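Local coordinates for protein polyketide synthase PksL (Bacillus subtilis, PDB 5E1V) that probably dehydrates beta-hydroxyacyl intermediates during bacillaene biosynthesis, as a monomeric dehydratase domain of a trans-AT polyketide synthase split module, at residues G199-L204 / E247-T252; K7-S12 / L73-A78; Q230-T235 / F256-E261. All blocks are in the same frame, centred on the assembly; numbering follows the deposited sequence.

Contact 1: residues G199-L204 / E247-T252; sequences GANHLL and ELIYVT
Ile249, traced outward from its backbone, shows how strand 248-256 meets the segment 199-204, on helix 190-203. Its CB already lies 3.7 Å from CD1 of Leu204, and both branches that leave it, CG1 and CG2, remain close to that same methyl. With chi1 at 58°, CG1 is flanked by both the backbone N and the carbonyl carbon, and an extended chi2 carries CD1 toward Leu204. There Ile249 CD1 meets Leu204 CD1 at 3.3 Å, closer than two methyl carbons normally pack, and passes 4.0 Å from OD1 of Asn201, whose side chain crosses it at about a right angle. The Leu204 side chain crosses Ile249 obliquely, with chi1 at -94°, displaced from a staggered value, so the packing here looks strained. Its CD1 is wedged between two strand residues, for it also lies 3.7 Å from CG1 of Val251. One helical turn back, CB of Ala200 sits over both Val251 methyls, 4.0 Å from CG1. The evidence is therefore for apolar packing, nearly all of it buried. Ala200 and Leu203 extend it onto Ile237 of strand 232-245, and Ile249 also touches Tyr215. A long helix laid against an antiparallel sheet in this way is the hallmark of the hot-dog fold, here in the C-terminal half of the dehydratase.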
ATOM      1  N   GLY A 199       3.481  -2.547   9.921  1.00 23.35           N
ATOM      2  CA  GLY A 199       4.102  -1.782  11.008  1.00 26.10           C
ATOM      3  C   GLY A 199       3.132  -0.877  11.739  1.00 29.74           C
ATOM      4  O   GLY A 199       3.023  -0.919  12.978  1.00 32.53           O
ATOM      5  N   ALA A 200       2.366  -0.094  10.973  1.00 27.46           N
ATOM      6  CA  ALA A 200       1.265   0.719  11.519  1.00 27.93           C
ATOM      7  C   ALA A 200       0.261  -0.048  12.359  1.00 28.63           C
ATOM      8  O   ALA A 200      -0.170   0.420  13.405  1.00 29.20           O
ATOM      9  CB  ALA A 200       0.515   1.389  10.410  1.00 25.70           C
ATOM     10  N   ASN A 201      -0.125  -1.211  11.884  1.00 27.61           N
ATOM     11  CA  ASN A 201      -1.065  -2.027  12.592  1.00 29.93           C
ATOM     12  C   ASN A 201      -0.405  -2.541  13.897  1.00 32.61           C
ATOM     13  O   ASN A 201      -1.092  -2.681  14.913  1.00 33.50           O
ATOM     14  CB  ASN A 201      -1.613  -3.140  11.711  1.00 30.75           C
ATOM     15  CG  ASN A 201      -2.851  -3.797  12.291  1.00 37.48           C
ATOM     16  OD1 ASN A 201      -3.988  -3.614  11.791  1.00 37.51           O
ATOM     17  ND2 ASN A 201      -2.652  -4.565  13.372  1.00 38.56           N
ATOM     18  N   HIS A 202       0.901  -2.750  13.888  1.00 29.99           N
ATOM     19  CA  HIS A 202       1.586  -3.149  15.135  1.00 35.31           C
ATOM     20  C   HIS A 202       1.604  -2.025  16.193  1.00 37.67           C
ATOM     21  O   HIS A 202       1.587  -2.307  17.400  1.00 42.14           O
ATOM     22  CB  HIS A 202       3.006  -3.631  14.876  1.00 35.77           C
ATOM     23  CG  HIS A 202       3.833  -3.744  16.116  1.00 38.54           C
ATOM     24  ND1 HIS A 202       3.799  -4.856  16.933  1.00 41.41           N
ATOM     25  CD2 HIS A 202       4.690  -2.873  16.696  1.00 41.39           C
ATOM     26  CE1 HIS A 202       4.612  -4.668  17.957  1.00 41.02           C
ATOM     27  NE2 HIS A 202       5.171  -3.475  17.835  1.00 43.20           N
ATOM     28  N   LEU A 203       1.629  -0.768  15.756  1.00 35.30           N
ATOM     29  CA  LEU A 203       1.570   0.383  16.675  1.00 35.22           C
ATOM     30  C   LEU A 203       0.148   0.611  17.189  1.00 38.93           C
ATOM     31  O   LEU A 203      -0.067   1.137  18.292  1.00 36.25           O
ATOM     32  CB  LEU A 203       2.079   1.646  15.956  1.00 33.52           C
ATOM     33  CG  LEU A 203       2.023   2.990  16.685  1.00 34.43           C
ATOM     34  CD1 LEU A 203       2.780   2.973  18.031  1.00 31.94           C
ATOM     35  CD2 LEU A 203       2.534   4.103  15.799  1.00 31.81           C
ATOM     36  N   LEU A 204      -0.831   0.171  16.408  1.00 33.51           N
ATOM     37  CA  LEU A 204      -2.220   0.280  16.800  1.00 35.18           C
ATOM     38  C   LEU A 204      -2.674  -0.731  17.830  1.00 34.55           C
ATOM     39  O   LEU A 204      -3.795  -0.626  18.348  1.00 36.31           O
ATOM     40  CB  LEU A 204      -3.098   0.107  15.574  1.00 34.10           C
ATOM     41  CG  LEU A 204      -3.462   1.419  14.940  1.00 34.65           C
ATOM     42  CD1 LEU A 204      -4.064   1.205  13.552  1.00 37.62           C
ATOM     43  CD2 LEU A 204      -4.437   2.147  15.852  1.00 40.37           C
ATOM     44  N   GLU A 247     -15.225   0.549  14.222  1.00 31.61           N
ATOM     45  CA  GLU A 247     -14.915  -0.351  13.094  1.00 35.51           C
ATOM     46  C   GLU A 247     -13.735   0.121  12.189  1.00 35.15           C
ATOM     47  O   GLU A 247     -13.284  -0.653  11.291  1.00 32.93           O
ATOM     48  CB  GLU A 247     -16.189  -0.332  12.228  1.00 40.48           C
ATOM     49  CG  GLU A 247     -16.618  -1.613  11.565  1.00 45.36           C
ATOM     50  CD  GLU A 247     -17.403  -2.576  12.448  1.00 45.11           C
ATOM     51  OE1 GLU A 247     -16.956  -2.878  13.587  1.00 45.69           O
ATOM     52  OE2 GLU A 247     -18.448  -3.078  11.953  1.00 45.58           O
ATOM     53  N   LEU A 248     -13.261   1.363  12.412  1.00 28.36           N
ATOM     54  CA  LEU A 248     -12.261   2.020  11.530  1.00 30.72           C
ATOM     55  C   LEU A 248     -11.027   2.447  12.227  1.00 31.22           C
ATOM     56  O   LEU A 248     -11.103   3.004  13.340  1.00 30.24           O
ATOM     57  CB  LEU A 248     -12.828   3.270  10.886  1.00 31.10           C
ATOM     58  CG  LEU A 248     -14.090   2.991  10.112  1.00 29.34           C
ATOM     59  CD1 LEU A 248     -14.785   4.288   9.761  1.00 29.87           C
ATOM     60  CD2 LEU A 248     -13.860   2.146   8.852  1.00 31.67           C
ATOM     61  N   ILE A 249      -9.875   2.206  11.578  1.00 26.80           N
ATOM     62  CA  ILE A 249      -8.570   2.647  12.076  1.00 24.78           C
ATOM     63  C   ILE A 249      -7.987   3.562  11.028  1.00 29.05           C
ATOM     64  O   ILE A 249      -8.316   3.405   9.826  1.00 21.61           O
ATOM     65  CB  ILE A 249      -7.593   1.499  12.392  1.00 30.77           C
ATOM     66  CG1 ILE A 249      -7.317   0.607  11.162  1.00 28.69           C
ATOM     67  CG2 ILE A 249      -8.155   0.634  13.519  1.00 27.08           C
ATOM     68  CD1 ILE A 249      -6.045  -0.209  11.255  1.00 29.91           C
ATOM     69  N   TYR A 250      -7.160   4.503  11.500  1.00 27.10           N
ATOM     70  CA  TYR A 250      -6.567   5.560  10.701  1.00 29.53           C
ATOM     71  C   TYR A 250      -5.134   5.687  11.097  1.00 29.10           C
ATOM     72  O   TYR A 250      -4.799   5.596  12.279  1.00 28.69           O
ATOM     73  CB  TYR A 250      -7.234   6.927  10.982  1.00 28.07           C
ATOM     74  CG  TYR A 250      -8.747   7.000  10.850  1.00 31.27           C
ATOM     75  CD1 TYR A 250      -9.583   6.491  11.855  1.00 31.93           C
ATOM     76  CD2 TYR A 250      -9.349   7.629   9.771  1.00 31.80           C
ATOM     77  CE1 TYR A 250     -10.961   6.560  11.734  1.00 30.97           C
ATOM     78  CE2 TYR A 250     -10.727   7.721   9.661  1.00 34.31           C
ATOM     79  CZ  TYR A 250     -11.516   7.185  10.666  1.00 32.44           C
ATOM     80  OH  TYR A 250     -12.856   7.283  10.584  1.00 36.53           O
ATOM     81  N   VAL A 251      -4.243   5.872  10.121  1.00 24.71           N
ATOM     82  CA  VAL A 251      -2.854   6.099  10.387  1.00 23.42           C
ATOM     83  C   VAL A 251      -2.312   6.980   9.252  1.00 24.30           C
ATOM     84  O   VAL A 251      -2.920   7.073   8.208  1.00 20.02           O
ATOM     85  CB  VAL A 251      -2.019   4.812  10.367  1.00 23.63           C
ATOM     86  CG1 VAL A 251      -2.487   3.878  11.459  1.00 26.22           C
ATOM     87  CG2 VAL A 251      -2.187   4.087   9.029  1.00 26.53           C
ATOM     88  N   THR A 252      -1.169   7.605   9.475  1.00 23.49           N
ATOM     89  CA  THR A 252      -0.533   8.421   8.455  1.00 22.12           C
ATOM     90  C   THR A 252       0.880   7.841   8.349  1.00 22.86           C
ATOM     91  O   THR A 252       1.595   7.721   9.338  1.00 21.14           O
ATOM     92  CB  THR A 252      -0.571   9.959   8.717  1.00 19.36           C
ATOM     93  OG1 THR A 252      -1.845  10.512   8.360  1.00 20.11           O
ATOM     94  CG2 THR A 252       0.459  10.647   7.780  1.00 20.83           C
TER

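Contact 2: residues K7-S12 / L73-A78; sequences KQLTLS and LNIQCA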
ATOM      1  N   LYS A   7      -5.922   1.198 -18.917  1.00 23.13           N
ATOM      2  CA  LYS A   7      -4.900   0.198 -18.778  1.00 19.12           C
ATOM      3  C   LYS A   7      -5.710  -0.996 -18.309  1.00 20.54           C
ATOM      4  O   LYS A   7      -6.622  -0.856 -17.493  1.00 16.87           O
ATOM      5  CB  LYS A   7      -3.882   0.601 -17.718  1.00 20.03           C
ATOM      6  CG  LYS A   7      -2.779  -0.382 -17.398  1.00 22.11           C
ATOM      7  CD  LYS A   7      -1.788  -0.678 -18.513  1.00 23.71           C
ATOM      8  CE  LYS A   7      -0.554  -1.368 -17.915  1.00 27.83           C
ATOM      9  NZ  LYS A   7       0.459  -1.534 -18.992  1.00 30.12           N
ATOM     10  N   GLN A   8      -5.449  -2.119 -18.958  1.00 18.28           N
ATOM     11  CA  GLN A   8      -6.024  -3.402 -18.596  1.00 18.73           C
ATOM     12  C   GLN A   8      -4.953  -4.293 -17.979  1.00 19.93           C
ATOM     13  O   GLN A   8      -3.851  -4.506 -18.587  1.00 21.43           O
ATOM     14  CB  GLN A   8      -6.626  -4.050 -19.870  1.00 22.74           C
ATOM     15  CG  GLN A   8      -7.292  -5.358 -19.556  1.00 25.39           C
ATOM     16  CD  GLN A   8      -7.972  -5.990 -20.762  1.00 29.72           C
ATOM     17  OE1 GLN A   8      -7.377  -6.844 -21.403  1.00 34.39           O
ATOM     18  NE2 GLN A   8      -9.211  -5.586 -21.057  1.00 27.33           N
ATOM     19  N   LEU A   9      -5.238  -4.801 -16.759  1.00 17.86           N
ATOM     20  CA  LEU A   9      -4.320  -5.642 -16.006  1.00 17.86           C
ATOM     21  C   LEU A   9      -4.953  -7.037 -15.908  1.00 19.25           C
ATOM     22  O   LEU A   9      -6.166  -7.131 -15.760  1.00 18.47           O
ATOM     23  CB  LEU A   9      -4.099  -5.087 -14.589  1.00 17.39           C
ATOM     24  CG  LEU A   9      -3.431  -3.736 -14.412  1.00 19.28           C
ATOM     25  CD1 LEU A   9      -2.992  -3.531 -12.939  1.00 21.05           C
ATOM     26  CD2 LEU A   9      -2.193  -3.578 -15.281  1.00 20.77           C
ATOM     27  N   THR A  10      -4.151  -8.097 -16.020  1.00 19.01           N
ATOM     28  CA  THR A  10      -4.689  -9.452 -15.799  1.00 21.19           C
ATOM     29  C   THR A  10      -4.151  -9.976 -14.490  1.00 20.20           C
ATOM     30  O   THR A  10      -2.960 -10.198 -14.309  1.00 21.80           O
ATOM     31  CB  THR A  10      -4.445 -10.397 -16.976  1.00 27.28           C
ATOM     32  OG1 THR A  10      -3.042 -10.677 -17.053  1.00 31.79           O
ATOM     33  CG2 THR A  10      -4.921  -9.748 -18.248  1.00 24.83           C
ATOM     34  N   LEU A  11      -5.044 -10.113 -13.539  1.00 18.89           N
ATOM     35  CA  LEU A  11      -4.633 -10.390 -12.163  1.00 17.40           C
ATOM     36  C   LEU A  11      -5.103 -11.803 -11.811  1.00 18.83           C
ATOM     37  O   LEU A  11      -6.299 -12.143 -12.008  1.00 17.75           O
ATOM     38  CB  LEU A  11      -5.254  -9.392 -11.249  1.00 18.46           C
ATOM     39  CG  LEU A  11      -4.743  -7.969 -11.548  1.00 17.40           C
ATOM     40  CD1 LEU A  11      -5.558  -6.979 -10.726  1.00 17.81           C
ATOM     41  CD2 LEU A  11      -3.296  -7.866 -11.211  1.00 16.94           C
ATOM     42  N   SER A  12      -4.142 -12.588 -11.337  1.00 15.30           N
ATOM     43  CA  SER A  12      -4.362 -14.040 -11.083  1.00 16.76           C
ATOM     44  C   SER A  12      -3.297 -14.473 -10.033  1.00 15.48           C
ATOM     45  O   SER A  12      -2.496 -13.659  -9.593  1.00 11.63           O
ATOM     46  CB  SER A  12      -4.210 -14.803 -12.391  1.00 17.31           C
ATOM     47  OG  SER A  12      -2.843 -14.978 -12.693  1.00 18.41           O
ATOM     48  N   LEU A  73      -8.823  -6.473 -15.040  1.00 19.07           N
ATOM     49  CA  LEU A  73      -9.092  -5.208 -14.379  1.00 17.23           C
ATOM     50  C   LEU A  73      -8.849  -4.050 -15.350  1.00 15.89           C
ATOM     51  O   LEU A  73      -7.734  -3.826 -15.811  1.00 16.16           O
ATOM     52  CB  LEU A  73      -8.253  -5.063 -13.083  1.00 16.85           C
ATOM     53  CG  LEU A  73      -8.563  -3.896 -12.097  1.00 17.01           C
ATOM     54  CD1 LEU A  73      -9.898  -4.072 -11.413  1.00 17.54           C
ATOM     55  CD2 LEU A  73      -7.513  -3.712 -10.984  1.00 17.64           C
ATOM     56  N   ASN A  74      -9.917  -3.327 -15.635  1.00 16.56           N
ATOM     57  CA  ASN A  74      -9.889  -2.209 -16.532  1.00 17.58           C
ATOM     58  C   ASN A  74      -9.762  -0.982 -15.686  1.00 18.33           C
ATOM     59  O   ASN A  74     -10.626  -0.756 -14.809  1.00 16.74           O
ATOM     60  CB  ASN A  74     -11.180  -2.237 -17.338  1.00 24.96           C
ATOM     61  CG  ASN A  74     -11.011  -2.959 -18.644  1.00 30.01           C
ATOM     62  OD1 ASN A  74      -9.942  -3.480 -18.952  1.00 31.98           O
ATOM     63  ND2 ASN A  74     -12.052  -2.934 -19.459  1.00 41.64           N
ATOM     64  N   ILE A  75      -8.642  -0.248 -15.842  1.00 18.71           N
ATOM     65  CA  ILE A  75      -8.431   1.026 -15.127  1.00 18.05           C
ATOM     66  C   ILE A  75      -8.627   2.170 -16.124  1.00 20.58           C
ATOM     67  O   ILE A  75      -7.906   2.240 -17.108  1.00 21.15           O
ATOM     68  CB  ILE A  75      -7.093   1.081 -14.397  1.00 20.90           C
ATOM     69  CG1 ILE A  75      -7.011  -0.104 -13.445  1.00 20.60           C
ATOM     70  CG2 ILE A  75      -6.924   2.323 -13.543  1.00 19.63           C
ATOM     71  CD1 ILE A  75      -5.616  -0.462 -13.139  1.00 21.89           C
ATOM     72  N   GLN A  76      -9.647   3.005 -15.898  1.00 21.15           N
ATOM     73  CA  GLN A  76      -9.832   4.214 -16.743  1.00 22.46           C
ATOM     74  C   GLN A  76      -9.576   5.485 -15.903  1.00 22.60           C
ATOM     75  O   GLN A  76     -10.111   5.610 -14.766  1.00 24.29           O
ATOM     76  CB  GLN A  76     -11.223   4.259 -17.283  1.00 27.04           C
ATOM     77  CG  GLN A  76     -11.615   3.015 -18.035  1.00 36.09           C
ATOM     78  CD  GLN A  76     -12.845   3.237 -18.895  1.00 43.29           C
ATOM     79  OE1 GLN A  76     -13.190   4.377 -19.242  1.00 49.24           O
ATOM     80  NE2 GLN A  76     -13.505   2.159 -19.244  1.00 47.38           N
ATOM     81  N   CYS A  77      -8.781   6.398 -16.474  1.00 21.40           N
ATOM     82  CA  CYS A  77      -8.426   7.676 -15.873  1.00 22.59           C
ATOM     83  C   CYS A  77      -8.976   8.700 -16.880  1.00 22.40           C
ATOM     84  O   CYS A  77      -8.639   8.665 -18.062  1.00 25.07           O
ATOM     85  CB  CYS A  77      -6.935   7.819 -15.709  1.00 23.68           C
ATOM     86  SG  CYS A  77      -6.211   6.254 -15.130  1.00 23.27           S
ATOM     87  N   ALA A  78      -9.885   9.515 -16.412  1.00 24.39           N
ATOM     88  CA  ALA A  78     -10.581  10.451 -17.275  1.00 23.00           C
ATOM     89  C   ALA A  78     -10.346  11.837 -16.735  1.00 19.40           C
ATOM     90  O   ALA A  78     -10.617  12.065 -15.555  1.00 18.70           O
ATOM     91  CB  ALA A  78     -12.070  10.141 -17.278  1.00 26.33           C
TER
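Four backbone hydrogen bonds define an antiparallel ladder between 7-12 and 73-78, whose strand axes (7-11 and 73-78) run at 155°. Lys7 and Ile75 form one hydrogen-bonded pair: Ile75 N reaches Lys7 O at 2.7 Å, almost along the C=O axis, and Lys7 N returns to Ile75 O at 2.9 Å. Leu9 and Leu73 form the next, both bonds being nearly straight; Leu9 N to Leu73 O measures 2.8 Å. Between them Gln8 faces Asn74 as a non-hydrogen-bonded pair, and CA of Gln8 makes a CH...O contact of 3.3 Å to Leu73 O.

The polar side-chain contact lies on the Gln8-Asn74 face. Gln8 is fully extended and runs beside Asn74, pointing the same way, so that its NE2 gives a hydrogen bond of 3.1 Å to Asn74 OD1. The N-H...O angle is 159°, the donor sits on a lone pair, and the two amide planes differ by only 13°, so the two amides lie almost in one plane, joined edge to edge.

Apolar contacts occupy the other face. CD1 of Leu9 approaches CD1 of Ile75 at 4.0 Å, and CD1 of Leu11 comes within 3.8 Å of CD2 of Leu73, each pair crossing obliquely.

That apolar face is covered by helix 34-44, where Ile37 touches Leu9 and Ile75, consistent with the helix-on-sheet arrangement of a hot-dog fold, here in the N-terminal half; Leu63 packs on Leu11 and Leu73. Strand 84-94 flanks 70-81 on its other edge, leaving 4-11 as the outermost strand of the sheet within this chain.

Contact 3: residues Q230-T235 / F256-E261; sequences QTDCMT and FNASGE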
ATOM      1  N   GLN A 230      11.569   1.821  -3.988  1.00 17.23           N
ATOM      2  CA  GLN A 230      11.778   0.587  -4.753  1.00 19.24           C
ATOM      3  C   GLN A 230      12.342  -0.582  -3.967  1.00 19.11           C
ATOM      4  O   GLN A 230      11.775  -1.670  -4.004  1.00 18.85           O
ATOM      5  CB  GLN A 230      12.698   0.862  -5.912  1.00 18.83           C
ATOM      6  CG  GLN A 230      12.276   2.040  -6.780  1.00 20.86           C
ATOM      7  CD  GLN A 230      13.117   2.236  -7.978  1.00 22.97           C
ATOM      8  OE1 GLN A 230      14.059   2.987  -7.930  1.00 24.80           O
ATOM      9  NE2 GLN A 230      12.719   1.674  -9.103  1.00 22.62           N
ATOM     10  N   THR A 231      13.475  -0.340  -3.267  1.00 20.01           N
ATOM     11  CA  THR A 231      14.243  -1.378  -2.534  1.00 22.37           C
ATOM     12  C   THR A 231      14.091  -1.367  -1.027  1.00 24.01           C
ATOM     13  O   THR A 231      14.185  -2.436  -0.338  1.00 20.74           O
ATOM     14  CB  THR A 231      15.719  -1.253  -2.891  1.00 26.70           C
ATOM     15  OG1 THR A 231      16.086   0.153  -2.832  1.00 24.67           O
ATOM     16  CG2 THR A 231      15.980  -1.696  -4.288  1.00 26.33           C
ATOM     17  N   ASP A 232      13.886  -0.167  -0.478  1.00 21.64           N
ATOM     18  CA  ASP A 232      13.955  -0.001   0.977  1.00 23.71           C
ATOM     19  C   ASP A 232      13.340   1.333   1.331  1.00 22.54           C
ATOM     20  O   ASP A 232      13.262   2.206   0.463  1.00 23.28           O
ATOM     21  CB  ASP A 232      15.450  -0.081   1.482  1.00 25.07           C
ATOM     22  CG  ASP A 232      16.334   1.012   0.901  1.00 24.59           C
ATOM     23  OD1 ASP A 232      16.890   0.839  -0.191  1.00 25.11           O
ATOM     24  OD2 ASP A 232      16.388   2.114   1.479  1.00 28.21           O
ATOM     25  N   CYS A 233      12.914   1.495   2.601  1.00 23.80           N
ATOM     26  CA  CYS A 233      12.584   2.791   3.068  1.00 22.98           C
ATOM     27  C   CYS A 233      12.603   2.770   4.558  1.00 25.18           C
ATOM     28  O   CYS A 233      12.636   1.675   5.199  1.00 21.08           O
ATOM     29  CB  CYS A 233      11.190   3.196   2.547  1.00 24.07           C
ATOM     30  SG  CYS A 233       9.874   2.081   3.061  1.00 21.12           S
ATOM     31  N   MET A 234      12.539   3.985   5.119  1.00 26.08           N
ATOM     32  CA  MET A 234      12.322   4.152   6.511  1.00 25.36           C
ATOM     33  C   MET A 234      10.950   4.785   6.698  1.00 24.82           C
ATOM     34  O   MET A 234      10.721   5.903   6.283  1.00 27.66           O
ATOM     35  CB  MET A 234      13.437   5.023   7.108  1.00 28.53           C
ATOM     36  CG  MET A 234      14.843   4.406   6.977  1.00 31.74           C
ATOM     37  SD  MET A 234      15.086   3.241   8.339  1.00 36.48           S
ATOM     38  CE  MET A 234      16.701   2.564   7.946  1.00 39.86           C
ATOM     39  N   THR A 235      10.039   4.058   7.307  1.00 22.58           N
ATOM     40  CA  THR A 235       8.679   4.586   7.536  1.00 21.55           C
ATOM     41  C   THR A 235       8.392   4.992   8.985  1.00 21.04           C
ATOM     42  O   THR A 235       8.429   4.160   9.926  1.00 22.18           O
ATOM     43  CB  THR A 235       7.591   3.596   7.136  1.00 18.96           C
ATOM     44  OG1 THR A 235       7.830   3.183   5.796  1.00 19.85           O
ATOM     45  CG2 THR A 235       6.202   4.226   7.313  1.00 21.01           C
ATOM     46  N   PHE A 256      10.672   7.816   4.282  1.00 19.67           N
ATOM     47  CA  PHE A 256      12.002   8.388   4.160  1.00 21.83           C
ATOM     48  C   PHE A 256      13.023   7.485   3.463  1.00 21.82           C
ATOM     49  O   PHE A 256      13.029   6.260   3.675  1.00 23.47           O
ATOM     50  CB  PHE A 256      12.525   8.672   5.584  1.00 23.13           C
ATOM     51  CG  PHE A 256      11.712   9.660   6.338  1.00 25.74           C
ATOM     52  CD1 PHE A 256      10.609   9.265   7.042  1.00 24.80           C
ATOM     53  CD2 PHE A 256      12.067  10.986   6.361  1.00 30.03           C
ATOM     54  CE1 PHE A 256       9.842  10.161   7.719  1.00 25.33           C
ATOM     55  CE2 PHE A 256      11.323  11.898   7.062  1.00 28.04           C
ATOM     56  CZ  PHE A 256      10.203  11.478   7.750  1.00 27.16           C
ATOM     57  N   ASN A 257      13.922   8.089   2.676  1.00 23.06           N
ATOM     58  CA  ASN A 257      15.006   7.313   2.063  1.00 22.14           C
ATOM     59  C   ASN A 257      16.098   6.929   3.096  1.00 25.94           C
ATOM     60  O   ASN A 257      16.073   7.346   4.252  1.00 25.15           O
ATOM     61  CB  ASN A 257      15.536   7.943   0.750  1.00 24.12           C
ATOM     62  CG  ASN A 257      16.229   9.291   0.956  1.00 25.75           C
ATOM     63  OD1 ASN A 257      16.604   9.626   2.086  1.00 26.46           O
ATOM     64  ND2 ASN A 257      16.293  10.108  -0.110  1.00 24.13           N
ATOM     65  N   ALA A 258      17.036   6.104   2.681  1.00 29.51           N
ATOM     66  CA  ALA A 258      18.038   5.579   3.608  1.00 34.82           C
ATOM     67  C   ALA A 258      18.919   6.721   4.159  1.00 35.23           C
ATOM     68  O   ALA A 258      19.460   6.627   5.267  1.00 38.36           O
ATOM     69  CB  ALA A 258      18.881   4.517   2.890  1.00 33.71           C
ATOM     70  N   SER A 259      18.994   7.812   3.420  1.00 36.16           N
ATOM     71  CA  SER A 259      19.684   8.996   3.889  1.00 38.09           C
ATOM     72  C   SER A 259      18.847   9.868   4.872  1.00 36.66           C
ATOM     73  O   SER A 259      19.332  10.851   5.390  1.00 34.22           O
ATOM     74  CB  SER A 259      20.215   9.756   2.681  1.00 37.93           C
ATOM     75  OG  SER A 259      19.342  10.771   2.316  1.00 45.54           O
ATOM     76  N   GLY A 260      17.602   9.481   5.172  1.00 33.57           N
ATOM     77  CA  GLY A 260      16.762  10.205   6.136  1.00 32.39           C
ATOM     78  C   GLY A 260      15.896  11.336   5.599  1.00 32.49           C
ATOM     79  O   GLY A 260      15.183  12.013   6.372  1.00 37.03           O
ATOM     80  N   GLU A 261      15.902  11.535   4.290  1.00 30.42           N
ATOM     81  CA  GLU A 261      15.090  12.604   3.738  1.00 29.36           C
ATOM     82  C   GLU A 261      13.639  12.133   3.553  1.00 26.68           C
ATOM     83  O   GLU A 261      13.421  10.997   3.153  1.00 25.88           O
ATOM     84  CB  GLU A 261      15.642  13.093   2.429  1.00 29.75           C
ATOM     85  CG  GLU A 261      17.077  13.612   2.506  1.00 34.38           C
ATOM     86  CD  GLU A 261      17.826  13.473   1.204  1.00 40.29           C
ATOM     87  OE1 GLU A 261      17.415  12.655   0.379  1.00 43.66           O
ATOM     88  OE2 GLU A 261      18.880  14.140   1.005  1.00 50.63           O
TER
HETATM   89  O   HOH W   1      16.516   4.854   0.334  1.00 28.88           O
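Met234 and Phe256 form an antiparallel hydrogen-bonded pair, Met234 N meeting Phe256 O at 2.7 Å and 172° and Phe256 N meeting Met234 O at 2.8 Å, just before a type I turn, Asn257 to Gly260. Gly260 closes it at positive phi (89°), and Asn257 N bonds Glu261 O, the G1-bulge form of beta hairpin that joins 248-256 to 262-273. On the face Met234 and Phe256 share, their CB atoms lie 4.1 Å apart. Beyond CB the two part: Met234 bends at chi2, while the Phe256 ring presents an edge, with CD1 3.4 Å from Met234 O in the ring plane. Asp232 reaches the turn through water. Its OD2 accepts from a molecule at 3.0 Å that accepts from Ala258 N, and OD2 also touches the Ala258 methyl at 3.7 Å. Thr231 OG1 donates to the other oxygen, OD1. Asn257 OD1 takes bonds from Ser259 OG and, one residue past the turn, Glu261 N, both from above its carbonyl plane; Asn257 ND2 gives a nearly straight 2.8 Å bond to Glu261 OE1. Strand 232-245 lies between 248-256 and 168-174, hydrogen-bonded to the latter through Cys233 and Thr235; Glu121 and Leu123 pack on Phe256.

In the fold
Contacts 1 and 3 belong to the C-terminal half and contact 2 to the N-terminal half, consistent with the double hot-dog architecture of polyketide synthase dehydratases. Strands 232-245 and 248-256 are sheet neighbours: contact 1 packs a helix on the second, and contact 3 pairs the start of 232-245 with the end of 248-256, their centres being 20 Å apart. Contact 2 lies on the opposite side of the chain's centre from both, its centre 29 Å from each of theirs. Nearest atoms of contacts 1 and 2 are about 22 Å apart, those of contacts 2 and 3 about 16 Å. In such enzymes the active site generally forms between the two halves; none of the three holds a ligand.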